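Local coordinates for protein pentafunctional AROM polypeptide (PDB 5SWV) that carries, in this two-enzyme fragment, the dehydroquinate dehydratase and shikimate dehydrogenase activities, two steps of the shikimate pathway, at residues 314-319 with 331-336. Numbering follows the deposited sequence.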
loop_
_atom_site.group_PDB
_atom_site.type_symbol
_atom_site.label_atom_id
_atom_site.label_comp_id
_atom_site.label_asym_id
_atom_site.label_seq_id
_atom_site.Cartn_x
_atom_site.Cartn_y
_atom_site.Cartn_z
ATOM N N LEU A 314 19.029 -17.647 6.464
ATOM C CA LEU A 314 18.714 -18.513 7.600
ATOM C C LEU A 314 19.583 -18.224 8.822
ATOM O O LEU A 314 19.081 -18.170 9.945
ATOM C CB LEU A 314 18.819 -19.996 7.207
ATOM C CG LEU A 314 17.759 -20.513 6.216
ATOM C CD1 LEU A 314 18.194 -20.339 4.759
ATOM C CD2 LEU A 314 17.453 -21.968 6.480
ATOM N N SER A 315 20.880 -18.031 8.599
ATOM C CA SER A 315 21.827 -17.857 9.703
ATOM C C SER A 315 21.692 -16.521 10.420
ATOM O O SER A 315 22.177 -16.379 11.530
ATOM C CB SER A 315 23.264 -18.043 9.224
ATOM O OG SER A 315 23.563 -17.127 8.202
ATOM N N VAL A 316 21.032 -15.556 9.797
ATOM C CA VAL A 316 20.826 -14.251 10.410
ATOM C C VAL A 316 19.725 -14.281 11.468
ATOM O O VAL A 316 19.721 -13.452 12.372
ATOM C CB VAL A 316 20.520 -13.168 9.337
ATOM C CG1 VAL A 316 19.059 -13.193 8.892
ATOM C CG2 VAL A 316 20.908 -11.791 9.836
ATOM N N MET A 317 18.801 -15.228 11.344
ATOM C CA MET A 317 17.632 -15.326 12.242
ATOM C C MET A 317 17.993 -15.438 13.723
ATOM O O MET A 317 17.234 -14.998 14.578
ATOM C CB MET A 317 16.745 -16.501 11.828
ATOM C CG MET A 317 16.066 -16.259 10.496
ATOM S SD MET A 317 15.272 -17.705 9.793
ATOM C CE MET A 317 13.858 -17.842 10.889
ATOM N N LYS A 318 19.134 -16.065 13.995
ATOM C CA LYS A 318 19.890 -15.928 15.249
ATOM C C LYS A 318 19.688 -14.585 15.991
ATOM O O LYS A 318 19.339 -14.573 17.177
ATOM C CB LYS A 318 21.385 -16.072 14.925
ATOM C CG LYS A 318 22.210 -16.828 15.948
ATOM C CD LYS A 318 23.716 -16.521 15.838
ATOM C CE LYS A 318 24.314 -16.732 14.444
ATOM N NZ LYS A 318 23.992 -18.073 13.854
ATOM N N PHE A 319 19.894 -13.474 15.276
ATOM C CA PHE A 319 19.927 -12.142 15.871
ATOM C C PHE A 319 18.585 -11.450 15.991
ATOM O O PHE A 319 18.531 -10.305 16.462
ATOM C CB PHE A 319 20.818 -11.207 15.044
ATOM C CG PHE A 319 22.226 -11.677 14.895
ATOM C CD1 PHE A 319 23.059 -11.763 16.002
ATOM C CD2 PHE A 319 22.734 -12.008 13.645
ATOM C CE1 PHE A 319 24.371 -12.189 15.868
ATOM C CE2 PHE A 319 24.044 -12.437 13.502
ATOM C CZ PHE A 319 24.865 -12.528 14.614
ATOM N N GLY A 331 10.864 -19.940 7.272
ATOM C CA GLY A 331 12.134 -20.164 7.963
ATOM C C GLY A 331 13.284 -19.402 7.326
ATOM O O GLY A 331 14.367 -19.952 7.113
ATOM N N ALA A 332 13.040 -18.136 7.000
ATOM C CA ALA A 332 14.021 -17.329 6.302
ATOM C C ALA A 332 13.713 -15.848 6.455
ATOM O O ALA A 332 12.549 -15.432 6.433
ATOM C CB ALA A 332 14.058 -17.712 4.833
ATOM N N VAL A 333 14.775 -15.064 6.612
ATOM C CA VAL A 333 14.673 -13.614 6.716
ATOM C C VAL A 333 15.388 -12.966 5.537
ATOM O O VAL A 333 16.528 -13.297 5.278
ATOM C CB VAL A 333 15.278 -13.146 8.049
ATOM C CG1 VAL A 333 15.522 -11.644 8.074
ATOM C CG2 VAL A 333 14.347 -13.522 9.191
ATOM N N ASN A 334 14.703 -12.071 4.818
ATOM C CA ASN A 334 15.369 -11.134 3.885
ATOM C C ASN A 334 15.242 -9.644 4.248
ATOM O O ASN A 334 15.732 -8.804 3.506
ATOM C CB ASN A 334 14.864 -11.351 2.450
ATOM C CG ASN A 334 13.572 -10.607 2.151
ATOM O OD1 ASN A 334 12.853 -10.152 3.058
ATOM N ND2 ASN A 334 13.253 -10.492 0.863
ATOM N N THR A 335 14.547 -9.318 5.339
ATOM C CA THR A 335 14.279 -7.933 5.712
ATOM C C THR A 335 14.341 -7.798 7.215
ATOM O O THR A 335 13.465 -8.285 7.908
ATOM C CB THR A 335 12.887 -7.492 5.233
ATOM O OG1 THR A 335 12.851 -7.525 3.806
ATOM C CG2 THR A 335 12.561 -6.091 5.692
ATOM N N ILE A 336 15.377 -7.122 7.697
ATOM C CA ILE A 336 15.571 -6.862 9.115
ATOM C C ILE A 336 15.061 -5.467 9.461
ATOM O O ILE A 336 15.527 -4.484 8.903
ATOM C CB ILE A 336 17.068 -6.980 9.473
ATOM C CG1 ILE A 336 17.553 -8.409 9.171
ATOM C CG2 ILE A 336 17.313 -6.594 10.937
ATOM C CD1 ILE A 336 19.038 -8.635 9.370
#
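Met317 and Val316 meet Gly331, Val333 and Ile336 in the substrate-binding domain of the shikimate dehydrogenase part, where the type I beta turn 314-317 packs against the end of helix 325-330, the loop after it and the start of strand 335-340. The contact illustrates how one flexible side chain can join a turn to a helix terminus. Starting from CB, the Met317 chain leaves with CG anti to its own carbonyl carbon (chi1 -68°), and CG comes against Val333 CG2 at 3.5 Å. Beyond it the chain extends through chi2, and SD arrives over the Gly331-Ala332 peptide, 3.6 Å from Gly331 C and equally far from Ala332 N. The bend at chi3 (73°) keeps CE over the same face of the peptide, 3.9 Å from Gly331 C. That peptide belongs to a Schellman motif: Gly331, with positive phi, is its C-prime residue. Leu314 approaches from the other end of the turn, bringing CG to 3.6 Å from Gly331 O.

Val316 is buried together with Val333 and Ile336. Its CG1 meets Val333 CB at 3.9 Å, the two side chains crossing at about a right angle. Leu323 of strand 322-323 touches both Met317 and Val333, and Leu298 of helix 295-298 packs on Ile336. At the start of strand 335-340, Val316 CG2 lies 3.7 Å from Ile336 CD1, the tip of an extended side chain.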